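Local coordinates for protein shikimate kinase (Aquifex aeolicus, PDB 2PT5) that probably phosphorylates the 3-hydroxyl of shikimate with ATP and magnesium, the fifth of seven steps on the way to chorismate, at residues Leu58-Leu63 against Glu84-Phe89; Thr96-Ile101 against Asp141-Gly146. All coordinates share one frame; numbering follows the deposited sequence.

Contact 1 of 2, residues Leu58-Leu63 against Glu84-Phe89; sequences LEFEVL and EEALNF
The carboxylate oxygen OE1 of E85 meets the F60 ring at its edge, in the ring plane and 3.2 Å from CE2, so the polar atom faces the electropositive rim of the ring. This is helix-on-helix packing in the P-loop kinase fold: the segments of helices 52-66 and 84-91 run parallel, their axes 11.1 Å apart, and F60 reaches across between them. With CG anti to the backbone N (chi1 -165°), the ring comes nearer to helix 84-91 than the start of its side chain does. A86 sets its CB over one face of the ring, 4.0 Å from the centroid and displaced toward the rim at CE1 and CD1. E85 reaches its place on an extended chain that crosses the F60 side chain at about a right angle. F60 also has a cation-pi partner in K64, one turn further along its own helix. At the last residue of 84-89 the F60 edge is turned to the face of F89 in an offset edge-to-face pair, with planes 87° apart and centroids 5.9 Å apart. L63 completes the apolar seam with a single methyl: its CD2 lies 4.1 Å from A86 CB and 4.3 Å from F89 CD2.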
# COMPACT_ATOMS: atom_id res chain seq x y z
N LEU A 58 -9.44 4.74 11.30
CA LEU A 58 -9.90 3.36 11.22
C LEU A 58 -8.85 2.46 10.53
O LEU A 58 -8.52 1.38 11.04
CB LEU A 58 -11.21 3.29 10.43
CG LEU A 58 -12.20 2.17 10.75
CD1 LEU A 58 -13.20 2.06 9.60
CD2 LEU A 58 -11.49 0.84 10.94
N GLU A 59 -8.34 2.90 9.39
CA GLU A 59 -7.37 2.10 8.66
C GLU A 59 -6.08 1.93 9.47
O GLU A 59 -5.41 0.90 9.37
CB GLU A 59 -7.08 2.70 7.28
CG GLU A 59 -6.35 4.03 7.27
CD GLU A 59 -6.23 4.63 5.87
OE1 GLU A 59 -5.57 5.68 5.73
OE2 GLU A 59 -6.79 4.05 4.91
N PHE A 60 -5.75 2.92 10.30
CA PHE A 60 -4.55 2.78 11.10
C PHE A 60 -4.83 1.74 12.19
O PHE A 60 -3.98 0.91 12.51
CB PHE A 60 -4.15 4.11 11.73
CG PHE A 60 -2.75 4.12 12.28
CD1 PHE A 60 -1.91 3.02 12.12
CD2 PHE A 60 -2.27 5.23 12.97
CE1 PHE A 60 -0.62 3.02 12.63
CE2 PHE A 60 -0.98 5.23 13.49
CZ PHE A 60 -0.15 4.12 13.32
N GLU A 61 -6.04 1.77 12.74
CA GLU A 61 -6.43 0.81 13.77
C GLU A 61 -6.36 -0.59 13.17
O GLU A 61 -5.83 -1.52 13.79
CB GLU A 61 -7.87 1.06 14.24
CG GLU A 61 -8.45 -0.09 15.06
CD GLU A 61 -9.95 0.05 15.33
OE1 GLU A 61 -10.54 -0.91 15.86
OE2 GLU A 61 -10.53 1.11 15.01
N VAL A 62 -6.91 -0.73 11.97
CA VAL A 62 -6.93 -2.01 11.28
C VAL A 62 -5.51 -2.49 11.02
O VAL A 62 -5.22 -3.69 11.11
CB VAL A 62 -7.70 -1.91 9.95
CG1 VAL A 62 -7.61 -3.22 9.20
CG2 VAL A 62 -9.15 -1.55 10.21
N LEU A 63 -4.62 -1.55 10.71
CA LEU A 63 -3.23 -1.90 10.44
C LEU A 63 -2.62 -2.53 11.68
O LEU A 63 -1.99 -3.59 11.60
CB LEU A 63 -2.43 -0.65 10.06
CG LEU A 63 -0.93 -0.86 9.89
CD1 LEU A 63 -0.69 -1.84 8.73
CD2 LEU A 63 -0.24 0.49 9.62
N GLU A 84 3.38 8.97 7.73
CA GLU A 84 4.63 8.71 8.43
C GLU A 84 4.48 8.03 9.79
O GLU A 84 5.32 7.21 10.17
CB GLU A 84 5.44 10.00 8.54
CG GLU A 84 6.02 10.42 7.20
CD GLU A 84 7.03 11.54 7.32
OE1 GLU A 84 6.63 12.72 7.25
OE2 GLU A 84 8.23 11.22 7.49
N GLU A 85 3.43 8.36 10.53
CA GLU A 85 3.25 7.71 11.82
C GLU A 85 3.05 6.22 11.55
O GLU A 85 3.75 5.37 12.10
CB GLU A 85 2.03 8.28 12.54
CG GLU A 85 1.99 7.94 14.02
CD GLU A 85 0.86 8.65 14.75
OE1 GLU A 85 -0.28 8.13 14.74
OE2 GLU A 85 1.11 9.74 15.31
N ALA A 86 2.08 5.91 10.69
CA ALA A 86 1.78 4.53 10.34
C ALA A 86 3.02 3.86 9.74
O ALA A 86 3.25 2.67 9.96
CB ALA A 86 0.63 4.48 9.34
N LEU A 87 3.81 4.62 9.00
CA LEU A 87 5.01 4.06 8.39
C LEU A 87 6.04 3.71 9.46
O LEU A 87 6.68 2.67 9.39
CB LEU A 87 5.59 5.04 7.36
CG LEU A 87 6.76 4.56 6.48
CD1 LEU A 87 6.41 3.25 5.76
CD2 LEU A 87 7.07 5.65 5.46
N ASN A 88 6.20 4.59 10.45
CA ASN A 88 7.15 4.33 11.52
C ASN A 88 6.68 3.15 12.36
O ASN A 88 7.49 2.36 12.85
CB ASN A 88 7.35 5.56 12.39
CG ASN A 88 8.29 6.56 11.75
OD1 ASN A 88 9.39 6.21 11.34
ND2 ASN A 88 7.86 7.82 11.67
N PHE A 89 5.36 3.02 12.51
CA PHE A 89 4.81 1.89 13.25
C PHE A 89 5.20 0.62 12.48
O PHE A 89 5.69 -0.34 13.06
CB PHE A 89 3.28 1.98 13.32
CG PHE A 89 2.62 0.75 13.89
CD1 PHE A 89 2.40 0.64 15.26
CD2 PHE A 89 2.23 -0.29 13.06
CE1 PHE A 89 1.80 -0.50 15.80
CE2 PHE A 89 1.63 -1.44 13.59
CZ PHE A 89 1.42 -1.54 14.96

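Contact 2 of 2, residues Thr96-Ile101 against Asp141-Gly146; sequences TVFIDI and DIKVKG
Strands 95-100 and 142-145 run parallel, the axes of their segments 4.6 Å apart at the closest and turned by 25°, and their backbones alternate donor and acceptor from I142 N to T96 O as far as G146 N to D100 O. This puts an edge strand onto the parallel sheet of the P-loop kinase core. At the start of the pairing T96 and D141 grip each other: OD1 of D141 takes T96 N on its anti lone pair at 2.8 Å and a weak bond from T96 OG1, while OG1 accepts D141 N at 3.0 Å. V97, I99, I142 and V144 share one face of the sheet, where I99 CG1 lies 4.1 Å from V144 CG2 and helix 150-162 packs on I142 and V144. I99 CG2 rests 3.5 Å from CA of G146, just past the end of strand 142-145. On the other face, K143 lies alongside F98, with CG 4.0 Å from F98 CD2. Its extended chain bends only at the last torsion (chi4 -61°), which brings NZ to D100 OD1 at 2.7 Å in a salt bridge. D100 CB sits over the F98 ring, toward its rim, and OD1 is shared with R134 in a second salt bridge. An alanine in place of D100 would probably leave K143 NZ and R134 without this negative partner and K143 freer to swing away from the sheet. Two cations converging on one buried carboxylate oxygen are likely to keep D100 ionised; the same aspartate thereby joins strand 142-145 and helix 127-137.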
# COMPACT_ATOMS: atom_id res chain seq x y z
N THR A 96 9.27 -2.85 5.44
CA THR A 96 8.38 -2.07 4.60
C THR A 96 8.95 -2.11 3.20
O THR A 96 10.16 -1.96 3.01
CB THR A 96 8.25 -0.61 5.11
OG1 THR A 96 9.55 -0.05 5.32
CG2 THR A 96 7.48 -0.58 6.42
N VAL A 97 8.08 -2.36 2.22
CA VAL A 97 8.49 -2.47 0.83
C VAL A 97 7.73 -1.51 -0.06
O VAL A 97 6.50 -1.57 -0.16
CB VAL A 97 8.26 -3.90 0.28
CG1 VAL A 97 8.83 -4.02 -1.11
CG2 VAL A 97 8.89 -4.93 1.21
N PHE A 98 8.46 -0.63 -0.74
CA PHE A 98 7.85 0.34 -1.62
C PHE A 98 7.91 -0.15 -3.06
O PHE A 98 8.99 -0.33 -3.62
CB PHE A 98 8.56 1.71 -1.48
CG PHE A 98 8.14 2.75 -2.50
CD1 PHE A 98 6.84 2.79 -3.00
CD2 PHE A 98 9.05 3.71 -2.94
CE1 PHE A 98 6.45 3.77 -3.91
CE2 PHE A 98 8.67 4.71 -3.85
CZ PHE A 98 7.37 4.74 -4.34
N ILE A 99 6.74 -0.40 -3.63
CA ILE A 99 6.66 -0.84 -5.02
C ILE A 99 6.47 0.45 -5.79
O ILE A 99 5.37 1.01 -5.87
CB ILE A 99 5.46 -1.78 -5.21
CG1 ILE A 99 5.65 -3.02 -4.32
CG2 ILE A 99 5.35 -2.17 -6.67
CD1 ILE A 99 4.43 -3.94 -4.26
N ASP A 100 7.58 0.92 -6.35
CA ASP A 100 7.66 2.18 -7.08
C ASP A 100 7.33 2.18 -8.57
O ASP A 100 7.89 1.41 -9.33
CB ASP A 100 9.08 2.73 -6.89
CG ASP A 100 9.22 4.17 -7.33
OD1 ASP A 100 10.35 4.55 -7.71
OD2 ASP A 100 8.22 4.92 -7.28
N ILE A 101 6.41 3.05 -8.97
CA ILE A 101 6.05 3.22 -10.37
C ILE A 101 6.23 4.71 -10.69
O ILE A 101 5.91 5.57 -9.86
CB ILE A 101 4.59 2.83 -10.69
CG1 ILE A 101 3.64 3.53 -9.72
CG2 ILE A 101 4.43 1.32 -10.66
CD1 ILE A 101 2.17 3.31 -10.04
N ASP A 141 12.06 0.51 3.79
CA ASP A 141 13.26 -0.29 3.97
C ASP A 141 13.73 -0.79 2.61
O ASP A 141 14.92 -0.70 2.27
CB ASP A 141 12.95 -1.50 4.85
CG ASP A 141 12.54 -1.11 6.25
OD1 ASP A 141 11.47 -1.57 6.72
OD2 ASP A 141 13.29 -0.34 6.89
N ILE A 142 12.79 -1.30 1.82
CA ILE A 142 13.11 -1.82 0.49
C ILE A 142 12.28 -1.15 -0.60
O ILE A 142 11.08 -0.92 -0.42
CB ILE A 142 12.85 -3.35 0.43
CG1 ILE A 142 13.57 -4.05 1.60
CG2 ILE A 142 13.35 -3.91 -0.89
CD1 ILE A 142 13.23 -5.53 1.72
N LYS A 143 12.92 -0.86 -1.72
CA LYS A 143 12.26 -0.21 -2.85
C LYS A 143 12.50 -1.04 -4.10
O LYS A 143 13.64 -1.33 -4.44
CB LYS A 143 12.82 1.20 -3.05
CG LYS A 143 12.32 1.91 -4.31
CD LYS A 143 13.03 3.24 -4.53
CE LYS A 143 12.49 3.99 -5.74
NZ LYS A 143 12.66 3.23 -7.02
N VAL A 144 11.43 -1.43 -4.78
CA VAL A 144 11.55 -2.24 -6.00
C VAL A 144 10.77 -1.60 -7.15
O VAL A 144 9.81 -0.86 -6.94
CB VAL A 144 11.02 -3.68 -5.76
CG1 VAL A 144 11.80 -4.35 -4.64
CG2 VAL A 144 9.54 -3.63 -5.41
N LYS A 145 11.20 -1.91 -8.38
CA LYS A 145 10.58 -1.40 -9.60
C LYS A 145 9.24 -2.09 -9.81
O LYS A 145 9.19 -3.28 -10.09
CB LYS A 145 11.50 -1.69 -10.79
CG LYS A 145 11.43 -0.68 -11.92
CD LYS A 145 12.52 0.37 -11.77
CE LYS A 145 12.65 1.21 -13.03
NZ LYS A 145 12.95 0.38 -14.23
N GLY A 146 8.15 -1.33 -9.70
CA GLY A 146 6.82 -1.91 -9.86
C GLY A 146 6.22 -1.77 -11.24
O GLY A 146 5.03 -2.05 -11.44

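How the contacts relate
From the N terminus, helix 52-66 comes first; the chain then passes through strand 72-75 and helix 78-81 before residues 84-89 return to close contact 1. Strand 95-100 follows almost at once and opens contact 2, which closes only after helices 103-109 and 127-137, when strand 142-145 comes in beside it as an outermost strand: a long beta-alpha-beta crossover. The two contacts are thus in series, neither nested nor crossed, with centres about 18 Å apart. Contact 1 joins two helices, contact 2 two sheet strands. Helix 84-91 bridges them, for L87 CD1 packs 4.0 Å from T96 CG2 where strand 95-100 begins.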